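Local coordinates for hypothetical protein (PDB 2O62) that is of unknown function but probably carries two calycin-like beta domains, the second related to a biogenesis factor for ATP synthase, at residues F23-T28 with G115-L120; I189-T194 with D203-K208; K196-L201 with Q211-P216; S220-L225 with F234-W239. One frame throughout, in Å; residues are numbered along the deposited sequence. Where two conformers were deposited one is given.

Contact 1: F23-T28 with G115-L120; sequences FSPEGT and GHLNGL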
loop_
_atom_site.group_PDB
_atom_site.type_symbol
_atom_site.label_atom_id
_atom_site.label_comp_id
_atom_site.label_asym_id
_atom_site.label_seq_id
_atom_site.Cartn_x
_atom_site.Cartn_y
_atom_site.Cartn_z
ATOM N N PHE A 23 -1.843 13.972 -2.976
ATOM C CA PHE A 23 -0.714 14.531 -2.273
ATOM C C PHE A 23 0.494 14.664 -3.186
ATOM O O PHE A 23 0.717 13.843 -4.088
ATOM C CB PHE A 23 -0.337 13.596 -1.120
ATOM C CG PHE A 23 -1.282 13.641 0.020
ATOM C CD1 PHE A 23 -2.381 12.818 0.055
ATOM C CD2 PHE A 23 -1.086 14.519 1.073
ATOM C CE1 PHE A 23 -3.287 12.860 1.109
ATOM C CE2 PHE A 23 -2.000 14.565 2.137
ATOM C CZ PHE A 23 -3.108 13.700 2.136
ATOM N N SER A 24 1.316 15.668 -2.907
ATOM C CA SER A 24 2.631 15.798 -3.533
ATOM C C SER A 24 3.600 14.742 -2.966
ATOM O O SER A 24 3.325 14.143 -1.909
ATOM C CB SER A 24 3.202 17.196 -3.291
ATOM O OG SER A 24 3.701 17.308 -1.977
ATOM N N PRO A 25 4.736 14.524 -3.646
ATOM C CA PRO A 25 5.755 13.590 -3.118
ATOM C C PRO A 25 6.390 14.030 -1.779
ATOM O O PRO A 25 7.059 13.208 -1.152
ATOM C CB PRO A 25 6.810 13.562 -4.211
ATOM C CG PRO A 25 6.137 14.065 -5.430
ATOM C CD PRO A 25 5.150 15.090 -4.946
ATOM N N GLU A 26 6.170 15.273 -1.348
ATOM C CA GLU A 26 6.570 15.727 -0.009
ATOM C C GLU A 26 5.404 15.713 1.004
ATOM O O GLU A 26 5.568 16.166 2.109
ATOM C CB GLU A 26 7.177 17.126 -0.046
ATOM C CG GLU A 26 8.338 17.288 -1.009
ATOM C CD GLU A 26 7.916 17.325 -2.498
ATOM O OE1 GLU A 26 6.912 18.002 -2.853
ATOM O OE2 GLU A 26 8.600 16.670 -3.324
ATOM N N GLY A 27 4.235 15.182 0.637
ATOM C CA GLY A 27 3.143 15.026 1.574
ATOM C C GLY A 27 2.186 16.181 1.722
ATOM O O GLY A 27 1.430 16.250 2.714
ATOM N N THR A 28 2.196 17.092 0.746
ATOM C CA THR A 28 1.320 18.244 0.761
ATOM C C THR A 28 0.015 17.863 0.111
ATOM O O THR A 28 0.026 17.283 -0.968
ATOM C CB THR A 28 1.934 19.414 -0.040
ATOM O OG1 THR A 28 3.169 19.816 0.565
ATOM C CG2 THR A 28 0.981 20.588 -0.111
ATOM N N GLY A 115 11.298 8.104 -13.892
ATOM C CA GLY A 115 11.311 7.156 -12.807
ATOM C C GLY A 115 11.322 7.760 -11.418
ATOM O O GLY A 115 11.718 7.061 -10.498
ATOM N N HIS A 116 10.817 8.996 -11.240
ATOM C CA HIS A 116 10.737 9.632 -9.934
ATOM C C HIS A 116 9.293 9.730 -9.459
ATOM O O HIS A 116 8.390 9.933 -10.257
ATOM C CB HIS A 116 11.317 11.036 -9.997
ATOM C CG HIS A 116 12.769 11.074 -10.314
ATOM N ND1 HIS A 116 13.281 11.826 -11.344
ATOM C CD2 HIS A 116 13.816 10.433 -9.759
ATOM C CE1 HIS A 116 14.593 11.676 -11.389
ATOM N NE2 HIS A 116 14.942 10.827 -10.441
ATOM N N LEU A 117 9.071 9.613 -8.149
ATOM C CA LEU A 117 7.731 9.764 -7.593
ATOM C C LEU A 117 7.175 11.152 -7.941
ATOM O O LEU A 117 7.835 12.175 -7.744
ATOM C CB LEU A 117 7.721 9.523 -6.085
ATOM C CG LEU A 117 6.369 9.580 -5.369
ATOM C CD1 LEU A 117 5.513 8.420 -5.723
ATOM C CD2 LEU A 117 6.614 9.563 -3.892
ATOM N N ASN A 118 5.988 11.145 -8.551
ATOM C CA ASN A 118 5.300 12.356 -9.032
ATOM C C ASN A 118 4.119 12.763 -8.126
ATOM O O ASN A 118 3.787 13.915 -8.020
ATOM C CB ASN A 118 4.767 12.128 -10.448
ATOM C CG ASN A 118 4.111 13.362 -11.049
ATOM O OD1 ASN A 118 2.896 13.380 -11.238
ATOM N ND2 ASN A 118 4.896 14.404 -11.313
ATOM N N GLY A 119 3.451 11.789 -7.526
ATOM C CA GLY A 119 2.321 12.078 -6.702
ATOM C C GLY A 119 1.795 10.810 -6.058
ATOM O O GLY A 119 2.152 9.675 -6.436
ATOM N N LEU A 120 0.967 11.028 -5.056
ATOM C CA LEU A 120 0.203 9.961 -4.425
ATOM C C LEU A 120 -1.267 10.291 -4.272
ATOM O O LEU A 120 -1.653 11.460 -4.148
ATOM C CB LEU A 120 0.726 9.679 -3.048
ATOM C CG LEU A 120 2.232 9.603 -2.750
ATOM C CD1 LEU A 120 2.449 10.017 -1.342
ATOM C CD2 LEU A 120 2.760 8.236 -2.892
#

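Contact 2: I189-T194 with D203-K208; sequences ITSTAT and DQDPEK. With GOL (glycerol), chain F.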
loop_
_atom_site.group_PDB
_atom_site.type_symbol
_atom_site.label_atom_id
_atom_site.label_comp_id
_atom_site.label_asym_id
_atom_site.label_seq_id
_atom_site.Cartn_x
_atom_site.Cartn_y
_atom_site.Cartn_z
ATOM N N ILE A 189 17.964 -6.605 6.555
ATOM C CA ILE A 189 18.618 -5.391 6.016
ATOM C C ILE A 189 18.592 -4.296 7.074
ATOM O O ILE A 189 17.533 -3.996 7.591
ATOM C CB ILE A 189 17.926 -4.916 4.775
ATOM C CG1 ILE A 189 18.057 -5.960 3.660
ATOM C CG2 ILE A 189 18.462 -3.515 4.373
ATOM C CD1 ILE A 189 17.028 -5.806 2.600
ATOM N N THR A 190 19.769 -3.803 7.459
ATOM C CA THR A 190 19.927 -2.782 8.461
ATOM C C THR A 190 20.571 -1.571 7.788
ATOM O O THR A 190 21.624 -1.683 7.247
ATOM C CB THR A 190 20.772 -3.265 9.575
ATOM O OG1 THR A 190 20.189 -4.458 10.115
ATOM C CG2 THR A 190 20.875 -2.228 10.664
ATOM N N SER A 191 19.880 -0.437 7.794
ATOM C CA SER A 191 20.391 0.788 7.129
ATOM C C SER A 191 20.072 2.003 7.952
ATOM O O SER A 191 19.078 2.046 8.656
ATOM C CB SER A 191 19.777 0.971 5.737
ATOM O OG SER A 191 20.349 2.092 5.075
ATOM N N THR A 192 20.927 3.001 7.857
ATOM C CA THR A 192 20.699 4.301 8.471
ATOM C C THR A 192 20.017 5.234 7.480
ATOM O O THR A 192 20.229 5.104 6.280
ATOM C CB THR A 192 22.040 4.817 8.934
ATOM O OG1 THR A 192 22.512 3.893 9.937
ATOM C CG2 THR A 192 21.987 6.191 9.492
ATOM N N ALA A 193 19.151 6.105 7.979
ATOM C CA ALA A 193 18.450 7.091 7.181
ATOM C C ALA A 193 18.514 8.476 7.811
ATOM O O ALA A 193 18.726 8.630 9.019
ATOM C CB ALA A 193 17.043 6.707 7.043
ATOM N N THR A 194 18.317 9.500 6.994
ATOM C CA THR A 194 18.178 10.861 7.512
ATOM C C THR A 194 16.703 11.238 7.506
ATOM O O THR A 194 15.932 10.812 6.643
ATOM C CB THR A 194 18.950 11.888 6.696
ATOM O OG1 THR A 194 18.669 11.705 5.315
ATOM C CG2 THR A 194 20.421 11.729 6.914
ATOM N N ASP A 203 19.627 6.470 1.351
ATOM C CA ASP A 203 20.335 6.618 0.078
ATOM C C ASP A 203 21.794 6.126 0.084
ATOM O O ASP A 203 22.528 6.401 -0.864
ATOM C CB ASP A 203 20.260 8.070 -0.431
ATOM C CG ASP A 203 21.057 9.011 0.415
ATOM O OD1 ASP A 203 21.591 8.565 1.438
ATOM O OD2 ASP A 203 21.148 10.218 0.089
ATOM N N GLN A 204 22.208 5.384 1.120
ATOM C CA GLN A 204 23.581 4.905 1.250
ATOM C C GLN A 204 23.755 3.507 0.649
ATOM O O GLN A 204 24.693 3.241 -0.103
ATOM C CB GLN A 204 23.977 4.901 2.746
ATOM C CG GLN A 204 25.459 4.796 3.064
ATOM C CD GLN A 204 25.747 5.031 4.552
ATOM O OE1 GLN A 204 25.287 4.264 5.408
ATOM N NE2 GLN A 204 26.469 6.122 4.867
ATOM N N ASP A 205 22.828 2.628 0.993
ATOM C CA ASP A 205 22.958 1.175 0.784
ATOM C C ASP A 205 22.293 0.804 -0.534
ATOM O O ASP A 205 21.183 1.207 -0.760
ATOM C CB ASP A 205 22.233 0.544 1.984
ATOM C CG ASP A 205 22.350 -0.953 2.069
ATOM O OD1 ASP A 205 22.489 -1.599 1.018
ATOM O OD2 ASP A 205 22.258 -1.463 3.235
ATOM N N PRO A 206 22.967 0.039 -1.418
ATOM C CA PRO A 206 22.288 -0.376 -2.655
ATOM C C PRO A 206 21.069 -1.258 -2.459
ATOM O O PRO A 206 20.234 -1.318 -3.366
ATOM C CB PRO A 206 23.397 -1.129 -3.417
ATOM C CG PRO A 206 24.338 -1.557 -2.363
ATOM C CD PRO A 206 24.353 -0.450 -1.382
ATOM N N GLU A 207 20.932 -1.913 -1.299
ATOM C CA GLU A 207 19.716 -2.687 -0.975
ATOM C C GLU A 207 18.534 -1.847 -0.442
ATOM O O GLU A 207 17.451 -2.380 -0.175
ATOM C CB GLU A 207 20.025 -3.798 0.074
ATOM C CG GLU A 207 21.014 -4.860 -0.373
ATOM C CD GLU A 207 20.486 -5.815 -1.478
ATOM O OE1 GLU A 207 19.270 -5.866 -1.645
ATOM O OE2 GLU A 207 21.298 -6.519 -2.135
ATOM N N LYS A 208 18.759 -0.563 -0.176
ATOM C CA LYS A 208 17.680 0.288 0.322
ATOM C C LYS A 208 17.865 1.704 -0.146
ATOM O O LYS A 208 18.514 2.505 0.517
ATOM C CB LYS A 208 17.567 0.210 1.854
ATOM C CG LYS A 208 16.150 0.678 2.330
ATOM C CD LYS A 208 15.824 0.209 3.740
ATOM C CE LYS A 208 14.418 0.632 4.208
ATOM N NZ LYS A 208 13.386 -0.323 3.612
HETATM C C1 GOL F . 26.169 5.660 8.389
HETATM O O1 GOL F . 27.018 6.448 7.600
HETATM C C2 GOL F . 26.461 4.170 8.164
HETATM O O2 GOL F . 25.373 3.489 7.565
HETATM C C3 GOL F . 26.605 3.600 9.527
HETATM O O3 GOL F . 25.619 4.216 10.306
HETATM O O HOH W 1 20.359 3.149 2.341
HETATM O O HOH W 2 20.948 6.377 3.969
HETATM O O HOH W 3 20.163 9.649 4.185
#

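Contact 3: K196-L201 with Q211-P216; sequences KGSIVL and QVLLLP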
loop_
_atom_site.group_PDB
_atom_site.type_symbol
_atom_site.label_atom_id
_atom_site.label_comp_id
_atom_site.label_asym_id
_atom_site.label_seq_id
_atom_site.Cartn_x
_atom_site.Cartn_y
_atom_site.Cartn_z
ATOM N N LYS A 196 13.925 14.284 7.275
ATOM C CA LYS A 196 13.736 15.679 6.854
ATOM C C LYS A 196 12.209 15.882 6.752
ATOM O O LYS A 196 11.574 15.498 5.769
ATOM C CB LYS A 196 14.446 15.920 5.527
ATOM C CG LYS A 196 15.742 15.061 5.356
ATOM C CD LYS A 196 16.516 15.285 4.044
ATOM C CE LYS A 196 15.679 15.050 2.770
ATOM N NZ LYS A 196 16.287 15.791 1.593
ATOM N N GLY A 197 11.648 16.383 7.844
ATOM C CA GLY A 197 10.213 16.607 7.981
ATOM C C GLY A 197 9.422 15.316 7.943
ATOM O O GLY A 197 9.574 14.455 8.801
ATOM N N SER A 198 8.575 15.206 6.927
ATOM C CA SER A 198 7.727 14.038 6.716
ATOM C C SER A 198 8.400 12.977 5.840
ATOM O O SER A 198 7.785 11.957 5.521
ATOM C CB SER A 198 6.399 14.483 6.083
ATOM O OG SER A 198 6.597 15.063 4.806
ATOM N N ILE A 199 9.664 13.222 5.445
ATOM C CA ILE A 199 10.410 12.292 4.594
ATOM C C ILE A 199 11.624 11.720 5.302
ATOM O O ILE A 199 12.432 12.457 5.849
ATOM C CB ILE A 199 10.896 12.942 3.287
ATOM C CG1 ILE A 199 9.718 13.130 2.333
ATOM C CG2 ILE A 199 11.926 12.044 2.588
ATOM C CD1 ILE A 199 9.975 14.184 1.275
ATOM N N VAL A 200 11.748 10.409 5.218
ATOM C CA VAL A 200 12.891 9.671 5.707
ATOM C C VAL A 200 13.614 9.161 4.471
ATOM O O VAL A 200 13.022 8.455 3.648
ATOM C CB VAL A 200 12.468 8.509 6.613
ATOM C CG1 VAL A 200 13.662 7.700 7.072
ATOM C CG2 VAL A 200 11.633 9.063 7.813
ATOM N N LEU A 201 14.893 9.471 4.390
ATOM C CA LEU A 201 15.688 9.202 3.192
ATOM C C LEU A 201 16.735 8.132 3.462
ATOM O O LEU A 201 17.619 8.334 4.274
ATOM C CB LEU A 201 16.367 10.478 2.743
ATOM C CG LEU A 201 17.281 10.320 1.552
ATOM C CD1 LEU A 201 16.497 9.857 0.343
ATOM C CD2 LEU A 201 18.055 11.608 1.260
ATOM N N GLN A 211 12.706 6.611 -0.409
ATOM C CA GLN A 211 12.224 7.665 0.478
ATOM C C GLN A 211 11.005 7.117 1.152
ATOM O O GLN A 211 10.206 6.452 0.520
ATOM C CB GLN A 211 11.883 8.979 -0.251
ATOM C CG GLN A 211 10.688 8.956 -1.236
ATOM C CD GLN A 211 10.077 10.380 -1.417
ATOM O OE1 GLN A 211 10.805 11.303 -1.763
ATOM N NE2 GLN A 211 8.755 10.557 -1.102
ATOM N N VAL A 212 10.825 7.424 2.433
ATOM C CA VAL A 212 9.563 7.030 3.102
ATOM C C VAL A 212 8.831 8.298 3.437
ATOM O O VAL A 212 9.425 9.197 3.990
ATOM C CB VAL A 212 9.816 6.241 4.387
ATOM C CG1 VAL A 212 8.499 5.785 4.981
ATOM C CG2 VAL A 212 10.718 5.072 4.121
ATOM N N LEU A 213 7.566 8.382 3.059
ATOM C CA LEU A 213 6.793 9.568 3.327
ATOM C C LEU A 213 5.712 9.240 4.338
ATOM O O LEU A 213 4.970 8.250 4.191
ATOM C CB LEU A 213 6.190 10.092 2.034
ATOM C CG LEU A 213 5.202 11.240 2.142
ATOM C CD1 LEU A 213 5.898 12.516 2.578
ATOM C CD2 LEU A 213 4.485 11.473 0.831
ATOM N N LEU A 214 5.635 10.057 5.379
ATOM C CA LEU A 214 4.677 9.830 6.451
ATOM C C LEU A 214 3.428 10.650 6.137
ATOM O O LEU A 214 3.538 11.831 5.793
ATOM C CB LEU A 214 5.268 10.299 7.763
ATOM C CG LEU A 214 6.676 9.732 8.058
ATOM C CD1 LEU A 214 7.175 10.334 9.355
ATOM C CD2 LEU A 214 6.666 8.247 8.073
ATOM N N LEU A 215 2.266 10.018 6.230
ATOM C CA LEU A 215 1.036 10.615 5.774
ATOM C C LEU A 215 -0.076 10.612 6.804
ATOM O O LEU A 215 0.059 10.041 7.918
ATOM C CB LEU A 215 0.568 9.835 4.532
ATOM C CG LEU A 215 1.433 9.971 3.266
ATOM C CD1 LEU A 215 1.135 8.825 2.286
ATOM C CD2 LEU A 215 1.245 11.353 2.629
ATOM N N PRO A 216 -1.204 11.264 6.459
ATOM C CA PRO A 216 -2.374 11.120 7.298
ATOM C C PRO A 216 -2.892 9.664 7.493
ATOM O O PRO A 216 -2.576 8.717 6.719
ATOM C CB PRO A 216 -3.433 11.938 6.551
ATOM C CG PRO A 216 -2.667 12.922 5.739
ATOM C CD PRO A 216 -1.449 12.199 5.326
#

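Contact 4: S220-L225 with F234-W239; sequences SATSPL and FLEAGW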
loop_
_atom_site.group_PDB
_atom_site.type_symbol
_atom_site.label_atom_id
_atom_site.label_comp_id
_atom_site.label_asym_id
_atom_site.label_seq_id
_atom_site.Cartn_x
_atom_site.Cartn_y
_atom_site.Cartn_z
ATOM N N SER A 220 1.911 5.348 5.417
ATOM C CA SER A 220 3.214 5.657 4.906
ATOM C C SER A 220 3.342 5.140 3.485
ATOM O O SER A 220 2.663 4.175 3.088
ATOM C CB SER A 220 4.322 5.088 5.813
ATOM O OG SER A 220 4.209 3.701 5.966
ATOM N N ALA A 221 4.176 5.807 2.713
ATOM C CA ALA A 221 4.518 5.329 1.388
ATOM C C ALA A 221 6.037 5.200 1.272
ATOM O O ALA A 221 6.760 6.148 1.553
ATOM C CB ALA A 221 4.021 6.294 0.357
ATOM N N THR A 222 6.525 4.055 0.811
ATOM C CA THR A 222 7.963 3.864 0.571
ATOM C C THR A 222 8.179 3.720 -0.940
ATOM O O THR A 222 7.561 2.873 -1.574
ATOM C CB THR A 222 8.519 2.651 1.385
ATOM O OG1 THR A 222 8.334 2.927 2.778
ATOM C CG2 THR A 222 9.990 2.417 1.120
ATOM N N SER A 223 9.010 4.595 -1.489
ATOM C CA SER A 223 9.193 4.778 -2.915
ATOM C C SER A 223 10.659 4.652 -3.300
ATOM O O SER A 223 11.504 5.283 -2.658
ATOM C CB SER A 223 8.761 6.164 -3.367
ATOM O OG SER A 223 7.394 6.390 -3.000
ATOM N N PRO A 224 10.948 3.911 -4.397
ATOM C CA PRO A 224 12.293 3.963 -4.986
ATOM C C PRO A 224 12.757 5.410 -5.225
ATOM O O PRO A 224 11.969 6.233 -5.630
ATOM C CB PRO A 224 12.113 3.215 -6.322
ATOM C CG PRO A 224 10.882 2.386 -6.157
ATOM C CD PRO A 224 10.036 3.037 -5.159
ATOM N N LEU A 225 14.013 5.740 -4.944
ATOM C CA LEU A 225 14.501 7.070 -5.280
ATOM C C LEU A 225 14.490 7.298 -6.798
ATOM O O LEU A 225 14.310 8.419 -7.259
ATOM C CB LEU A 225 15.912 7.297 -4.726
ATOM C CG LEU A 225 15.949 7.341 -3.187
ATOM C CD1 LEU A 225 17.397 7.385 -2.656
ATOM C CD2 LEU A 225 15.104 8.507 -2.642
ATOM N N PHE A 234 9.932 -2.426 -6.050
ATOM C CA PHE A 234 9.050 -2.744 -4.920
ATOM C C PHE A 234 8.231 -1.480 -4.619
ATOM O O PHE A 234 8.791 -0.424 -4.369
ATOM C CB PHE A 234 9.870 -3.154 -3.694
ATOM C CG PHE A 234 10.825 -4.303 -3.972
ATOM C CD1 PHE A 234 10.408 -5.616 -3.815
ATOM C CD2 PHE A 234 12.140 -4.066 -4.369
ATOM C CE1 PHE A 234 11.260 -6.674 -4.081
ATOM C CE2 PHE A 234 12.996 -5.128 -4.650
ATOM C CZ PHE A 234 12.558 -6.434 -4.501
ATOM N N LEU A 235 6.918 -1.588 -4.745
ATOM C CA LEU A 235 5.989 -0.521 -4.375
ATOM C C LEU A 235 5.479 -0.890 -2.977
ATOM O O LEU A 235 4.961 -1.960 -2.796
ATOM C CB LEU A 235 4.856 -0.566 -5.368
ATOM C CG LEU A 235 3.832 0.510 -5.356
ATOM C CD1 LEU A 235 4.456 1.746 -5.937
ATOM C CD2 LEU A 235 2.599 0.039 -6.147
ATOM N N GLU A 236 5.669 -0.009 -1.996
ATOM C CA GLU A 236 5.350 -0.338 -0.598
ATOM C C GLU A 236 4.555 0.798 0.031
ATOM O O GLU A 236 4.735 1.989 -0.277
ATOM C CB GLU A 236 6.587 -0.677 0.300
ATOM C CG GLU A 236 6.247 -1.107 1.826
ATOM C CD GLU A 236 7.473 -1.647 2.610
ATOM O OE1 GLU A 236 8.588 -1.395 2.113
ATOM O OE2 GLU A 236 7.347 -2.324 3.684
ATOM N N ALA A 237 3.632 0.375 0.883
ATOM C CA ALA A 237 2.861 1.258 1.730
ATOM C C ALA A 237 2.682 0.547 3.067
ATOM O O ALA A 237 2.815 -0.664 3.174
ATOM C CB ALA A 237 1.488 1.526 1.091
ATOM N N GLY A 238 2.290 1.320 4.041
ATOM C CA GLY A 238 2.084 0.874 5.414
ATOM C C GLY A 238 0.896 1.586 5.986
ATOM O O GLY A 238 0.519 2.676 5.537
ATOM N N TRP A 239 0.323 0.991 7.022
ATOM C CA TRP A 239 -0.776 1.597 7.734
ATOM C C TRP A 239 -0.681 1.228 9.190
ATOM O O TRP A 239 -0.792 0.048 9.504
ATOM C CB TRP A 239 -2.078 1.049 7.187
ATOM C CG TRP A 239 -3.314 1.724 7.640
ATOM C CD1 TRP A 239 -3.429 2.995 8.165
ATOM C CD2 TRP A 239 -4.624 1.195 7.592
ATOM N NE1 TRP A 239 -4.734 3.287 8.389
ATOM C CE2 TRP A 239 -5.497 2.200 8.056
ATOM C CE3 TRP A 239 -5.168 -0.014 7.132
ATOM C CZ2 TRP A 239 -6.876 2.023 8.113
ATOM C CZ3 TRP A 239 -6.527 -0.187 7.181
ATOM C CH2 TRP A 239 -7.379 0.828 7.671
#

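Contact 1: F23-T28 with G115-L120
F23 and L120 form an antiparallel hydrogen-bonded pair, with F23 N to L120 O at 2.8 Å and L120 N to F23 O at 3.0 Å. Both bonds are nearly straight at hydrogen. Strand 14-23 ends at this pair. G119 CA also comes 3.5 Å from F23 O, a CA-H...O contact.

The F23 and L120 side chains leave the same face of the sheet, but only their CB atoms draw near each other. The F23 ring then leads away from strand 117-127 and packs on P216. P25 makes the other side-chain contact. Its CG lies 3.4 Å from L117 O and also near N118 O. L117 CG is anti to the backbone N (chi1 -177°), which brings it 4.2 Å from P25 CB, and CD2 reaches the same CB at 4.0 Å.

The segment 23-28 carries a type I turn from S24 to G27. S24 OG accepts from E26 N, an ST turn, and from T28 N at 3.1 Å. On the partner strand N118 and G119 both face L110 in a classic beta bulge. Beyond the two segments, P25 O accepts from Q211 NE2, and L120 packs on L213 and A221 of the C-terminal barrel.

Contact 2: I189-T194 with D203-K208
S191 and D205 face each other with OG and CG each anti to their own backbone N (chi1 -176° and -174°). S191 OG comes 3.9 Å from D205 CB. No direct hydrogen bond joins the two segments, and water and a bound glycerol do the bridging. One water is bonded to S191 OG, accepts from D205 N at 2.9 Å and donates to K208 O at 2.7 Å. A second lies 2.7 Å from T192 O and accepts from D203 N. A third is bonded to T194 OG1 and makes a longer bond to D203 OD1.

Apolar contact is loose. I189 CD1 approaches E207 CB at 4.4 Å, and S191 CB lies beside K208 CD. D205 also shapes its own loop. Its OD1 accepts from E207 N at 2.8 Å in an Asx turn, met from above the carboxylate plane, and D205 to K208 form a type I turn. The glycerol, probably from the crystallisation liquor, is hydrogen-bonded to T192 OG1 and to Q204 NE2.

This is a surface contact of the C-terminal barrel. The loop 203-208 joins strand 199-202 to strand 210-214 and folds back over strand 187-196. K208 makes a cation-pi contact with F202, on which S191 and A193 also pack. On its other edge strand 187-196 pairs with strand 178-184, through I189 with T182 and S191 with Q180.

Contact 3: K196-L201 with Q211-P216
The beta hairpin of strands 199-202 and 210-214 in the C-terminal calycin-type barrel brings I199, V200 and L201 opposite L213, V212 and Q211. The strand axes run antiparallel at 163°. V200 and V212 are the hydrogen-bonded pair, with V200 N to V212 O at 2.9 Å and V212 N to V200 O at 2.7 Å. L214 N adds a bond to S198 O at 2.9 Å.

V200 and V212 share one face, and their CB atoms meet at 4.1 Å. The other face holds I199, L201, L213 and Q211. There L213 CG is anti to the backbone N (chi1 173°), and chi2 of 69° sets CD1. This CD1 touches I199 CG1 at 3.9 Å, and the I199 and L213 side chains cross at a slant. I199 CG2 also reaches Q211 CB. A type II' turn from K196 to I199, with G197 at positive phi, leads into the hairpin.

On the face of V200 and V212, V200 also meets I140 and A193. The hairpin lies between strand 187-196, paired through L201 and T194, and strand 219-224, paired through Q211 with S223 and L213 with A221.

Contact 4: S220-L225 with F234-W239
T222 and E236 lie side by side on one face of the sheet, pointing the same way, with CB to CB at 4.0 Å. In the E236 conformer described, one of two, CG is anti to the backbone N (chi1 -177°) and the chain is extended beyond it. There OE1 lies 4.1 Å from T222 CB and close to T222 CG2. In the same conformer OE2 makes a salt bridge to R248 NH1.

S220 points to the same face. Its OG sits between the backbone N and the carbonyl carbon (chi1 58°), which puts it 3.6 Å from G238 CA. The hydroxyl thus lies against the bare CA of G238. S220 OG is hydrogen-bonded to R246 NH2. On the opposite face are A221 and A237. A237 CB comes 3.5 Å from S220 O. P224 CD and CG lie near F234 O.

The backbones pair through S220 N to G238 O and G238 N to S220 O, both 3.0 Å, and T222 N to E236 O at 2.9 Å. The return bond from E236 N to T222 O is weak. A237 packs on L96 and F98 of the N-terminal domain. Strands 219-224 and 233-242 form a beta hairpin, the up-and-down connection from which calycin-type antiparallel barrels are built.

From the N terminus, contact 1 comes first and closes an 86-residue loop, pairing the end of strand 14-23 with strand 117-127 in the N-terminal domain. The others follow in the C-terminal barrel. Contacts 2, 3 and 4 close short loops of 8, 9 and 8 residues. Contacts 2 and 3 cross, because their segments alternate along the chain, and strands 187-196 and 199-202 pair between them. Contact 4 closes later, in series. Its strand 219-224 pairs with strand 210-214 of contact 3. Contact 1 touches contacts 3 and 4 across the domain boundary, but lies about 12 Å from contact 2 at the nearest atoms. Contact 2 meets contact 4 where D203 packs on L225.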